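Local coordinates for protein peptidoglycan-N-acetylglucosamine deacetylase BC_1974 (Bacillus cereus, PDB 5N1P) that catalyses the metal-dependent deacetylation of N-acetylglucosamine residues in peptidoglycan, releasing acetate and leaving glucosamine in the glycan, at residues Leu6-Gly11 against Ala171-Ile176; Glu18-Leu23 against Ala30-Ile35; Gly83-Ala86 against Ser92-Leu95; Asp44-Glu49 against His54-His59. All blocks are in the same frame, centred on the assembly; numbering follows the deposited sequence.

Interaction 1 of 4, residues Leu6-Gly11 against Ala171-Ile176; sequences LTFDDG and AAVPAI. With ZN (zinc ion), chain F; 8GK (~{N}-oxidanylnaphthalene-1-carboxamide), chain E.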
loop_
_atom_site.group_PDB
_atom_site.type_symbol
_atom_site.label_atom_id
_atom_site.label_comp_id
_atom_site.label_asym_id
_atom_site.label_seq_id
_atom_site.Cartn_x
_atom_site.Cartn_y
_atom_site.Cartn_z
ATOM N N LEU A 6 6.537 -3.771 2.349
ATOM C CA LEU A 6 6.452 -2.335 2.175
ATOM C C LEU A 6 5.223 -2.045 1.344
ATOM O O LEU A 6 5.046 -2.641 0.281
ATOM C CB LEU A 6 7.685 -1.780 1.474
ATOM C CG LEU A 6 8.965 -1.583 2.268
ATOM C CD1 LEU A 6 10.079 -1.135 1.347
ATOM C CD2 LEU A 6 8.730 -0.559 3.376
ATOM N N THR A 7 4.377 -1.142 1.811
ATOM C CA THR A 7 3.196 -0.765 1.026
ATOM C C THR A 7 3.138 0.748 0.854
ATOM O O THR A 7 3.443 1.512 1.780
ATOM C CB THR A 7 1.861 -1.272 1.654
ATOM O OG1 THR A 7 1.553 -0.545 2.862
ATOM C CG2 THR A 7 1.937 -2.778 1.955
ATOM N N PHE A 8 2.761 1.176 -0.345
ATOM C CA PHE A 8 2.780 2.591 -0.689
ATOM C C PHE A 8 1.419 3.002 -1.197
ATOM O O PHE A 8 0.956 2.479 -2.203
ATOM C CB PHE A 8 3.838 2.883 -1.754
ATOM C CG PHE A 8 5.227 2.545 -1.322
ATOM C CD1 PHE A 8 5.951 3.443 -0.561
ATOM C CD2 PHE A 8 5.789 1.312 -1.638
ATOM C CE1 PHE A 8 7.247 3.135 -0.130
ATOM C CE2 PHE A 8 7.083 0.995 -1.215
ATOM C CZ PHE A 8 7.805 1.908 -0.451
ATOM N N ASP A 9 0.804 3.950 -0.504
ATOM C CA ASP A 9 -0.545 4.433 -0.802
ATOM C C ASP A 9 -0.569 5.773 -1.539
ATOM O O ASP A 9 0.346 6.590 -1.394
ATOM C CB ASP A 9 -1.347 4.638 0.491
ATOM C CG ASP A 9 -1.768 3.343 1.163
ATOM O OD1 ASP A 9 -1.427 2.259 0.668
ATOM O OD2 ASP A 9 -2.450 3.434 2.225
ATOM N N ASP A 10 -1.654 5.979 -2.289
ATOM C CA ASP A 10 -2.139 7.277 -2.789
ATOM C C ASP A 10 -1.567 7.645 -4.158
ATOM O O ASP A 10 -1.919 8.691 -4.707
ATOM C CB ASP A 10 -1.873 8.450 -1.822
ATOM C CG ASP A 10 -2.559 8.299 -0.457
ATOM O OD1 ASP A 10 -3.448 7.445 -0.280
ATOM O OD2 ASP A 10 -2.215 9.080 0.459
ATOM N N GLY A 11 -0.718 6.793 -4.723
ATOM C CA GLY A 11 -0.107 7.088 -6.009
ATOM C C GLY A 11 -0.865 6.560 -7.224
ATOM O O GLY A 11 -2.052 6.201 -7.132
ATOM N N ALA A 171 12.483 8.985 0.266
ATOM C CA ALA A 171 13.857 9.146 0.729
ATOM C C ALA A 171 14.204 8.236 1.915
ATOM O O ALA A 171 15.367 7.942 2.168
ATOM C CB ALA A 171 14.107 10.595 1.103
ATOM N N ALA A 172 13.179 7.793 2.634
ATOM C CA ALA A 172 13.399 6.968 3.810
ATOM C C ALA A 172 13.642 5.511 3.435
ATOM O O ALA A 172 14.157 4.735 4.235
ATOM C CB ALA A 172 12.192 7.073 4.764
ATOM N N VAL A 173 13.278 5.137 2.216
ATOM C CA VAL A 173 13.264 3.726 1.866
ATOM C C VAL A 173 14.658 3.049 1.898
ATOM O O VAL A 173 14.768 1.947 2.432
ATOM C CB VAL A 173 12.564 3.535 0.505
ATOM C CG1 VAL A 173 12.735 2.117 -0.003
ATOM C CG2 VAL A 173 11.089 3.823 0.689
ATOM N N PRO A 174 15.727 3.706 1.392
ATOM C CA PRO A 174 17.024 3.023 1.519
ATOM C C PRO A 174 17.397 2.649 2.963
ATOM O O PRO A 174 17.848 1.525 3.189
ATOM C CB PRO A 174 18.018 4.047 0.954
ATOM C CG PRO A 174 17.219 4.803 -0.035
ATOM C CD PRO A 174 15.843 4.933 0.580
ATOM N N ALA A 175 17.187 3.551 3.919
ATOM C CA ALA A 175 17.522 3.262 5.318
ATOM C C ALA A 175 16.599 2.206 5.928
ATOM O O ALA A 175 17.006 1.450 6.813
ATOM C CB ALA A 175 17.479 4.531 6.145
ATOM N N ILE A 176 15.350 2.176 5.470
ATOM C CA ILE A 176 14.412 1.169 5.935
ATOM C C ILE A 176 14.832 -0.204 5.428
ATOM O O ILE A 176 14.817 -1.184 6.174
ATOM C CB ILE A 176 12.974 1.474 5.467
ATOM C CG1 ILE A 176 12.409 2.677 6.223
ATOM C CG2 ILE A 176 12.072 0.261 5.668
ATOM C CD1 ILE A 176 11.125 3.208 5.616
HETATM ZN ZN ZN F . -4.679 7.068 1.448
HETATM C C1 8GK E . -4.616 6.177 4.337
HETATM C C2 8GK E . -4.809 6.564 5.766
HETATM C C3 8GK E . -5.053 7.898 6.058
HETATM C C4 8GK E . -5.256 8.289 7.377
HETATM C C5 8GK E . -5.227 7.344 8.403
HETATM C C6 8GK E . -4.985 6.008 8.108
HETATM C C7 8GK E . -4.781 5.619 6.785
HETATM C C8 8GK E . -5.492 9.628 7.654
HETATM C C9 8GK E . -5.522 10.575 6.633
HETATM C C10 8GK E . -5.316 10.182 5.316
HETATM C C11 8GK E . -5.085 8.842 5.034
HETATM O O12 8GK E . -5.586 6.270 3.612
HETATM N N13 8GK E . -3.433 5.784 3.868
HETATM O O14 8GK E . -3.133 6.119 2.548
HETATM O O HOH W 1 -3.676 8.873 2.449
#

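Interaction 2 of 4, residues Glu18-Leu23 against Ala30-Ile35; sequences ELLNTL and ATFFLI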
loop_
_atom_site.group_PDB
_atom_site.type_symbol
_atom_site.label_atom_id
_atom_site.label_comp_id
_atom_site.label_asym_id
_atom_site.label_seq_id
_atom_site.Cartn_x
_atom_site.Cartn_y
_atom_site.Cartn_z
ATOM N N GLU A 18 11.356 7.217 -9.096
ATOM C CA GLU A 18 12.538 7.160 -8.247
ATOM C C GLU A 18 12.446 6.036 -7.214
ATOM O O GLU A 18 13.422 5.320 -6.970
ATOM C CB GLU A 18 12.751 8.494 -7.534
ATOM C CG GLU A 18 13.949 8.480 -6.600
ATOM C CD GLU A 18 14.256 9.847 -6.040
ATOM O OE1 GLU A 18 13.513 10.795 -6.373
ATOM O OE2 GLU A 18 15.238 9.969 -5.272
ATOM N N LEU A 19 11.274 5.883 -6.609
ATOM C CA LEU A 19 11.065 4.792 -5.672
ATOM C C LEU A 19 11.288 3.434 -6.340
ATOM O O LEU A 19 11.957 2.565 -5.788
ATOM C CB LEU A 19 9.657 4.861 -5.078
ATOM C CG LEU A 19 9.260 3.688 -4.182
ATOM C CD1 LEU A 19 10.220 3.527 -2.993
ATOM C CD2 LEU A 19 7.829 3.887 -3.688
ATOM N N LEU A 20 10.724 3.257 -7.528
ATOM C CA LEU A 20 10.884 2.006 -8.256
ATOM C C LEU A 20 12.345 1.702 -8.543
ATOM O O LEU A 20 12.773 0.550 -8.457
ATOM C CB LEU A 20 10.087 2.046 -9.559
ATOM C CG LEU A 20 8.581 1.939 -9.331
ATOM C CD1 LEU A 20 7.838 2.240 -10.614
ATOM C CD2 LEU A 20 8.229 0.541 -8.824
ATOM N N ASN A 21 13.116 2.733 -8.867
ATOM C CA ASN A 21 14.539 2.550 -9.127
ATOM C C ASN A 21 15.269 2.144 -7.852
ATOM O O ASN A 21 16.142 1.280 -7.873
ATOM C CB ASN A 21 15.140 3.819 -9.723
ATOM C CG ASN A 21 14.592 4.124 -11.108
ATOM O OD1 ASN A 21 14.133 3.225 -11.816
ATOM N ND2 ASN A 21 14.630 5.392 -11.499
ATOM N N THR A 22 14.880 2.745 -6.733
ATOM C CA THR A 22 15.481 2.417 -5.447
ATOM C C THR A 22 15.184 0.966 -5.062
ATOM O O THR A 22 16.077 0.237 -4.627
ATOM C CB THR A 22 14.982 3.382 -4.349
ATOM O OG1 THR A 22 15.426 4.710 -4.662
ATOM C CG2 THR A 22 15.519 2.978 -2.977
ATOM N N LEU A 23 13.934 0.545 -5.243
ATOM C CA LEU A 23 13.546 -0.827 -4.936
ATOM C C LEU A 23 14.329 -1.826 -5.797
ATOM O O LEU A 23 14.821 -2.842 -5.296
ATOM C CB LEU A 23 12.038 -1.008 -5.134
ATOM C CG LEU A 23 11.188 -0.233 -4.114
ATOM C CD1 LEU A 23 9.720 -0.224 -4.521
ATOM C CD2 LEU A 23 11.374 -0.833 -2.721
ATOM N N ALA A 30 7.629 -4.705 -3.564
ATOM C CA ALA A 30 6.737 -3.976 -2.681
ATOM C C ALA A 30 5.316 -4.019 -3.213
ATOM O O ALA A 30 5.040 -4.684 -4.221
ATOM C CB ALA A 30 7.211 -2.533 -2.539
ATOM N N THR A 31 4.420 -3.312 -2.524
ATOM C CA THR A 31 2.994 -3.333 -2.844
ATOM C C THR A 31 2.507 -1.897 -2.950
ATOM O O THR A 31 2.851 -1.071 -2.115
ATOM C CB THR A 31 2.223 -4.107 -1.755
ATOM O OG1 THR A 31 2.699 -5.463 -1.723
ATOM C CG2 THR A 31 0.716 -4.094 -2.000
ATOM N N PHE A 32 1.723 -1.596 -3.985
ATOM C CA PHE A 32 1.251 -0.242 -4.246
ATOM C C PHE A 32 -0.260 -0.216 -4.260
ATOM O O PHE A 32 -0.867 -1.055 -4.909
ATOM C CB PHE A 32 1.770 0.265 -5.604
ATOM C CG PHE A 32 3.250 0.496 -5.628
ATOM C CD1 PHE A 32 4.127 -0.540 -5.896
ATOM C CD2 PHE A 32 3.765 1.743 -5.325
ATOM C CE1 PHE A 32 5.492 -0.333 -5.886
ATOM C CE2 PHE A 32 5.131 1.970 -5.326
ATOM C CZ PHE A 32 6.000 0.926 -5.605
ATOM N N PHE A 33 -0.865 0.759 -3.587
ATOM C CA PHE A 33 -2.319 0.893 -3.552
ATOM C C PHE A 33 -2.687 2.225 -4.181
ATOM O O PHE A 33 -2.355 3.290 -3.655
ATOM C CB PHE A 33 -2.838 0.783 -2.104
ATOM C CG PHE A 33 -2.664 -0.589 -1.512
ATOM C CD1 PHE A 33 -3.451 -1.652 -1.948
ATOM C CD2 PHE A 33 -1.734 -0.806 -0.502
ATOM C CE1 PHE A 33 -3.321 -2.909 -1.387
ATOM C CE2 PHE A 33 -1.586 -2.081 0.062
ATOM C CZ PHE A 33 -2.373 -3.126 -0.383
ATOM N N LEU A 34 -3.325 2.145 -5.344
ATOM C CA LEU A 34 -3.445 3.285 -6.238
ATOM C C LEU A 34 -4.818 3.934 -6.202
ATOM O O LEU A 34 -5.834 3.250 -6.071
ATOM C CB LEU A 34 -3.147 2.840 -7.670
ATOM C CG LEU A 34 -1.835 2.072 -7.891
ATOM C CD1 LEU A 34 -1.656 1.872 -9.400
ATOM C CD2 LEU A 34 -0.679 2.841 -7.280
ATOM N N ILE A 35 -4.832 5.253 -6.371
ATOM C CA ILE A 35 -6.072 6.024 -6.464
ATOM C C ILE A 35 -6.442 6.189 -7.929
ATOM O O ILE A 35 -5.590 6.490 -8.751
ATOM C CB ILE A 35 -5.919 7.389 -5.803
ATOM C CG1 ILE A 35 -5.712 7.202 -4.295
ATOM C CG2 ILE A 35 -7.133 8.259 -6.103
ATOM C CD1 ILE A 35 -5.494 8.494 -3.530
#

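Interaction 3 of 4, residues Gly83-Ala86 against Ser92-Leu95; sequences GLIA and SPKL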
loop_
_atom_site.group_PDB
_atom_site.type_symbol
_atom_site.label_atom_id
_atom_site.label_comp_id
_atom_site.label_asym_id
_atom_site.label_seq_id
_atom_site.Cartn_x
_atom_site.Cartn_y
_atom_site.Cartn_z
ATOM N N GLY A 83 -11.021 -1.897 -12.502
ATOM C CA GLY A 83 -11.178 -1.889 -13.956
ATOM C C GLY A 83 -10.163 -0.983 -14.637
ATOM O O GLY A 83 -9.646 -1.319 -15.703
ATOM N N LEU A 84 -9.878 0.169 -14.036
ATOM C CA LEU A 84 -8.882 1.089 -14.579
ATOM C C LEU A 84 -7.496 0.449 -14.612
ATOM O O LEU A 84 -6.757 0.575 -15.596
ATOM C CB LEU A 84 -8.828 2.372 -13.747
ATOM C CG LEU A 84 -10.058 3.274 -13.864
ATOM C CD1 LEU A 84 -9.949 4.444 -12.881
ATOM C CD2 LEU A 84 -10.211 3.776 -15.289
ATOM N N ILE A 85 -7.147 -0.230 -13.528
ATOM C CA ILE A 85 -5.868 -0.924 -13.477
ATOM C C ILE A 85 -5.828 -2.057 -14.514
ATOM O O ILE A 85 -4.832 -2.207 -15.243
ATOM C CB ILE A 85 -5.608 -1.444 -12.056
ATOM C CG1 ILE A 85 -5.388 -0.256 -11.124
ATOM C CG2 ILE A 85 -4.375 -2.354 -12.029
ATOM C CD1 ILE A 85 -5.450 -0.610 -9.646
ATOM N N ALA A 86 -6.907 -2.835 -14.600
ATOM C CA ALA A 86 -6.970 -3.971 -15.518
ATOM C C ALA A 86 -6.827 -3.532 -16.963
ATOM O O ALA A 86 -6.294 -4.271 -17.794
ATOM C CB ALA A 86 -8.267 -4.736 -15.322
ATOM N N SER A 92 -6.945 -8.131 -13.078
ATOM C CA SER A 92 -7.846 -7.470 -12.136
ATOM C C SER A 92 -7.412 -7.798 -10.712
ATOM O O SER A 92 -7.639 -8.911 -10.238
ATOM C CB SER A 92 -9.299 -7.909 -12.354
ATOM O OG SER A 92 -9.773 -7.529 -13.642
ATOM N N PRO A 93 -6.789 -6.829 -10.022
ATOM C CA PRO A 93 -6.304 -7.116 -8.663
ATOM C C PRO A 93 -7.437 -7.357 -7.695
ATOM O O PRO A 93 -8.505 -6.772 -7.887
ATOM C CB PRO A 93 -5.563 -5.844 -8.277
ATOM C CG PRO A 93 -5.259 -5.158 -9.606
ATOM C CD PRO A 93 -6.430 -5.468 -10.458
ATOM N N LYS A 94 -7.190 -8.156 -6.658
ATOM C CA LYS A 94 -8.216 -8.420 -5.649
ATOM C C LYS A 94 -7.992 -7.658 -4.343
ATOM O O LYS A 94 -8.929 -7.484 -3.577
ATOM C CB LYS A 94 -8.299 -9.917 -5.341
ATOM C CG LYS A 94 -8.730 -10.771 -6.542
ATOM C CD LYS A 94 -10.008 -10.230 -7.180
ATOM C CE LYS A 94 -10.483 -11.085 -8.369
ATOM N NZ LYS A 94 -9.699 -10.845 -9.619
ATOM N N LEU A 95 -6.763 -7.213 -4.077
ATOM C CA LEU A 95 -6.470 -6.607 -2.775
ATOM C C LEU A 95 -6.747 -5.111 -2.752
ATOM O O LEU A 95 -6.316 -4.362 -3.631
ATOM C CB LEU A 95 -5.014 -6.875 -2.381
ATOM C CG LEU A 95 -4.637 -6.455 -0.955
ATOM C CD1 LEU A 95 -5.414 -7.277 0.084
ATOM C CD2 LEU A 95 -3.127 -6.602 -0.783
#

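Interaction 4 of 4, residues Asp44-Glu49 against His54-His59; sequences DLVKRE and HYVGMH. With ZN (zinc ion), chain F; 8GK (~{N}-oxidanylnaphthalene-1-carboxamide), chain E.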
loop_
_atom_site.group_PDB
_atom_site.type_symbol
_atom_site.label_atom_id
_atom_site.label_comp_id
_atom_site.label_asym_id
_atom_site.label_seq_id
_atom_site.Cartn_x
_atom_site.Cartn_y
_atom_site.Cartn_z
ATOM N N ASP A 44 1.727 4.748 -17.323
ATOM C CA ASP A 44 3.028 4.131 -17.536
ATOM C C ASP A 44 3.649 3.700 -16.209
ATOM O O ASP A 44 4.391 2.724 -16.156
ATOM C CB ASP A 44 3.973 5.077 -18.279
ATOM C CG ASP A 44 3.654 5.178 -19.763
ATOM O OD1 ASP A 44 2.841 4.364 -20.256
ATOM O OD2 ASP A 44 4.226 6.061 -20.440
ATOM N N LEU A 45 3.352 4.427 -15.134
ATOM C CA LEU A 45 3.915 4.055 -13.835
ATOM C C LEU A 45 3.201 2.828 -13.277
ATOM O O LEU A 45 3.810 1.991 -12.602
ATOM C CB LEU A 45 3.824 5.217 -12.845
ATOM C CG LEU A 45 4.813 6.342 -13.142
ATOM C CD1 LEU A 45 4.577 7.525 -12.218
ATOM C CD2 LEU A 45 6.246 5.829 -13.018
ATOM N N VAL A 46 1.901 2.735 -13.535
ATOM C CA VAL A 46 1.154 1.549 -13.154
ATOM C C VAL A 46 1.746 0.327 -13.846
ATOM O O VAL A 46 1.962 -0.716 -13.228
ATOM C CB VAL A 46 -0.346 1.671 -13.515
ATOM C CG1 VAL A 46 -1.082 0.395 -13.136
ATOM C CG2 VAL A 46 -0.974 2.897 -12.849
ATOM N N LYS A 47 2.023 0.471 -15.137
ATOM C CA LYS A 47 2.604 -0.621 -15.916
ATOM C C LYS A 47 3.954 -1.024 -15.347
ATOM O O LYS A 47 4.252 -2.211 -15.167
ATOM C CB LYS A 47 2.754 -0.216 -17.378
ATOM C CG LYS A 47 3.197 -1.356 -18.271
ATOM C CD LYS A 47 3.158 -0.948 -19.738
ATOM C CE LYS A 47 1.732 -0.655 -20.176
ATOM N NZ LYS A 47 1.399 -1.322 -21.473
ATOM N N ARG A 48 4.764 -0.029 -15.034
ATOM C CA ARG A 48 6.090 -0.299 -14.536
ATOM C C ARG A 48 6.070 -0.976 -13.150
ATOM O O ARG A 48 6.842 -1.906 -12.888
ATOM C CB ARG A 48 6.883 1.005 -14.509
ATOM C CG ARG A 48 8.337 0.770 -14.510
ATOM C CD ARG A 48 9.138 2.029 -14.334
ATOM N NE ARG A 48 10.309 1.624 -13.587
ATOM C CZ ARG A 48 11.146 2.441 -12.977
ATOM N NH1 ARG A 48 10.984 3.756 -13.058
ATOM N NH2 ARG A 48 12.151 1.924 -12.296
ATOM N N GLU A 49 5.183 -0.523 -12.266
ATOM C CA GLU A 49 5.038 -1.156 -10.951
ATOM C C GLU A 49 4.787 -2.650 -11.100
ATOM O O GLU A 49 5.481 -3.474 -10.493
ATOM C CB GLU A 49 3.899 -0.505 -10.156
ATOM C CG GLU A 49 4.288 0.861 -9.596
ATOM C CD GLU A 49 3.129 1.629 -8.972
ATOM O OE1 GLU A 49 2.017 1.071 -8.838
ATOM O OE2 GLU A 49 3.353 2.805 -8.613
ATOM N N HIS A 54 6.139 -5.835 -8.525
ATOM C CA HIS A 54 5.406 -5.334 -7.377
ATOM C C HIS A 54 3.936 -5.641 -7.514
ATOM O O HIS A 54 3.430 -5.826 -8.616
ATOM C CB HIS A 54 5.622 -3.828 -7.224
ATOM C CG HIS A 54 7.065 -3.449 -7.274
ATOM N ND1 HIS A 54 7.949 -3.769 -6.268
ATOM C CD2 HIS A 54 7.782 -2.819 -8.232
ATOM C CE1 HIS A 54 9.157 -3.329 -6.597
ATOM N NE2 HIS A 54 9.080 -2.756 -7.783
ATOM N N TYR A 55 3.250 -5.695 -6.385
ATOM C CA TYR A 55 1.814 -5.882 -6.432
ATOM C C TYR A 55 1.106 -4.536 -6.578
ATOM O O TYR A 55 1.394 -3.609 -5.846
ATOM C CB TYR A 55 1.310 -6.593 -5.175
ATOM C CG TYR A 55 -0.154 -6.927 -5.299
ATOM C CD1 TYR A 55 -1.123 -6.035 -4.845
ATOM C CD2 TYR A 55 -0.567 -8.109 -5.881
ATOM C CE1 TYR A 55 -2.478 -6.324 -4.975
ATOM C CE2 TYR A 55 -1.927 -8.419 -6.007
ATOM C CZ TYR A 55 -2.862 -7.525 -5.543
ATOM O OH TYR A 55 -4.205 -7.824 -5.657
ATOM N N VAL A 56 0.181 -4.458 -7.529
ATOM C CA VAL A 56 -0.645 -3.271 -7.710
ATOM C C VAL A 56 -2.083 -3.557 -7.281
ATOM O O VAL A 56 -2.753 -4.412 -7.852
ATOM C CB VAL A 56 -0.646 -2.796 -9.162
ATOM C CG1 VAL A 56 -1.581 -1.630 -9.312
ATOM C CG2 VAL A 56 0.781 -2.428 -9.592
ATOM N N GLY A 57 -2.531 -2.837 -6.260
ATOM C CA GLY A 57 -3.889 -2.974 -5.750
ATOM C C GLY A 57 -4.612 -1.641 -5.711
ATOM O O GLY A 57 -4.112 -0.635 -6.211
ATOM N N MET A 58 -5.789 -1.638 -5.087
ATOM C CA MET A 58 -6.699 -0.498 -5.169
ATOM C C MET A 58 -6.787 0.298 -3.870
ATOM O O MET A 58 -6.810 -0.283 -2.787
ATOM C CB MET A 58 -8.113 -0.964 -5.532
ATOM C CG MET A 58 -8.274 -1.388 -6.993
ATOM S SD MET A 58 -7.689 -3.049 -7.356
ATOM C CE MET A 58 -8.729 -3.990 -6.242
ATOM N N HIS A 59 -6.890 1.618 -4.003
ATOM C CA HIS A 59 -7.029 2.515 -2.838
ATOM C C HIS A 59 -8.205 3.482 -3.011
ATOM O O HIS A 59 -8.244 4.512 -2.350
ATOM C CB HIS A 59 -5.735 3.300 -2.611
ATOM C CG HIS A 59 -5.623 3.953 -1.260
ATOM N ND1 HIS A 59 -5.993 3.327 -0.087
ATOM C CD2 HIS A 59 -5.115 5.157 -0.901
ATOM C CE1 HIS A 59 -5.730 4.126 0.936
ATOM N NE2 HIS A 59 -5.203 5.246 0.471
HETATM ZN ZN ZN F . -4.679 7.068 1.448
HETATM C C1 8GK E . -4.616 6.177 4.337
HETATM C C2 8GK E . -4.809 6.564 5.766
HETATM C C3 8GK E . -5.053 7.898 6.058
HETATM C C4 8GK E . -5.256 8.289 7.377
HETATM C C5 8GK E . -5.227 7.344 8.403
HETATM C C6 8GK E . -4.985 6.008 8.108
HETATM C C7 8GK E . -4.781 5.619 6.785
HETATM C C8 8GK E . -5.492 9.628 7.654
HETATM C C9 8GK E . -5.522 10.575 6.633
HETATM C C10 8GK E . -5.316 10.182 5.316
HETATM C C11 8GK E . -5.085 8.842 5.034
HETATM O O12 8GK E . -5.586 6.270 3.612
HETATM N N13 8GK E . -3.433 5.784 3.868
HETATM O O14 8GK E . -3.133 6.119 2.548
HETATM O O HOH W 1 -3.676 8.873 2.449
#

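Interaction 1 of 4, residues Leu6-Gly11 against Ala171-Ile176
L6 and F8 of strand 2-9 meet V173 and I176 of helix 167-182 in the core of a NodB homology domain, the catalytic domain of the CE4 deacetylases. Segments 6-9 and 171-176 run almost antiparallel, at 172°, with axes 11.9 Å apart. No hydrogen bond crosses between them, so the join is made by apolar side chains alone. L6 can be followed outward. Its CB points at the helix, but CB and CG stop short of contact. With chi2 at 175°, CD1 continues the chain and comes loosely to V173 CG1, at 4.4 Å. CD2 branches off and meets I176 CG2 at 4.1 Å. F8 reaches the same helix with the far end of its ring. CE1 and CZ both lie 4.0 Å from V173 CG2, which sits at the ring edge, near its plane. F8 also meets the ring of F32 on the neighbouring strand. The strand thus has two tasks. L6 and F8 pack on the helix, while D9 and D10 serve the metal site. D9, probably the proton acceptor, also forms a salt bridge with R97. Its OD2 lies 2.8 Å from hydroxamate O14 of the inhibitor. D10 spans the zinc ion and a bound water: OD1 coordinates the metal at 2.2 Å, and OD2 accepts a short 2.5 Å hydrogen bond from the zinc-bound water.

Interaction 2 of 4, residues Glu18-Leu23 against Ala30-Ile35
L23 and A30 are where the backbones come nearest, with CA atoms 7.8 Å apart; helix segment 18-23 runs nearly antiparallel to strand segment 31-34, at 165° and with axes 12.2 Å apart. F32 carries most of the contact. Its ring projects from the strand, and three leucine methyls gather round the outer end. L19 CD2 sits at the ring edge, near its plane, 3.7 Å from CE2. L19 has CG anti to the backbone N (chi1 174°), which turns its branch toward the ring. L20 comes from one flank of the helix, and its CD2 meets CZ of F32 at 3.9 Å. L23 CD1 serves two partners. It lies 4.0 Å from F32 CZ and 3.9 Å from A30 CB, and so touches both residues of that side. All five residues are buried, and the contact is wholly apolar. It covers one face of strand 31-34 with the helix of the beta-alpha-beta unit formed by strand 2-9, helix 16-25 and strand 31-34. Around it, L19 also packs on V170 and V173 of helix 167-182. E49 of helix 43-51 touches F32, and L20 touches R48 of that same helix.

Interaction 3 of 4, residues Gly83-Ala86 against Ser92-Leu95
S92, which packs on A86, offers its carbonyl O to NZ of K94 in a 2.9 Å hydrogen bond. The bond lies within segment 92-95 and does not cross to the helix. The ammonium comes in with a C=O...N angle of 145° and is tilted 29° from the carbonyl plane. K94 reaches this atom by curling back: its chain bends at chi2 and again at chi4, and NZ returns to the residue two places before it. The lysine tip thereby bridges the bend of the backbone round P93. Across the contact the links are apolar or simple van der Waals touches. I85 directs CG2 at the pyrrolidine ring of P93, 3.8 Å from CG and 4.0 Å from CD. CG2 is the branch opposite the backbone N; CG1 stands beside that N. The isoleucine and proline side chains meet at a slant. The side chain of I85 is about 14 Å from the zinc ion. At the next residue, CB of A86 touches OG of S92 at 3.6 Å, with no hydrogen bond involved. The CA atoms of A86 and S92 are only 4.9 Å apart, which shows how sharply the chain folds back after the helix. Other groups fix the loop. Q82 NE2 bonds to the O of P93, and Y55 OH bonds to the N of L95. I85 and P93 also pack on M58 of strand 55-58. This is a helix-to-strand connection of the NodB homology domain, which turns the end of helix 74-89 into strand 95-96.

Interaction 4 of 4, residues Asp44-Glu49 against His54-His59
E49 and V56 pack together where helix 43-51 turns back into strand 55-58, an alpha-to-beta connection of the NodB homology domain. E49 O takes a 3.1 Å hydrogen bond from H54 N, moderately bent, with 145° at the hydrogen. The same oxygen lies at the edge of the H54 ring, 3.3 Å from CD2. This ring is held at its other side, where ND1 bonds to the backbone N of A30. One histidine thus links the last turns of the helix with the residue before strand 31-34. E49 sets CG beside its own N (chi1 -75°) and is extended beyond it. The chain passes V56 at about a right angle. CB rests 3.7 Å from V56 CG2, and OE1 lies 3.8 Å from that same methyl. This OE1 is buried and has no hydrogen-bond partner in the model, which may favour a protonated carboxyl. V56 CG1, anti to N, faces V46 CG1 loosely at 4.4 Å, while CG2 packs on E49 and also lies near V46 O. I85 of helix 74-89 also touches V56. Just after the strand comes H59, one of three protein ligands of the zinc ion with D10 and H63, the Asp-His-His set of this family. Its CG swings anti to the backbone N (chi1 -164°), and ND1 bonds to R97 O. That bond probably helps hold the ring in the orientation in which NE2 binds the zinc ion, at 2.1 Å. Inhibitor atom O12 lies in the ring plane at its edge, 3.4 Å from H59 CE1.

Strand 2-9 opens interaction 1, whose loop closes only at helix 167-182 and encloses the other three contacts. Inside it the chain goes through helix 16-25 and strand 31-34, and interaction 2 closes the first short loop. Interaction 4 closes the next, between helix 43-51 and strand 55-58. Interaction 3 closes the third, between helix 74-89 and the loop before strand 95-96. These three are in series and do not cross. Strands 2-9, 31-34 and 55-58 are neighbours in one parallel sheet, which joins interactions 1, 2 and 4. Interactions 1 and 4 also share the zinc ion and the inhibitor. Interaction 3 adjoins interaction 4 through the backbone hydrogen bond of L95 with M58.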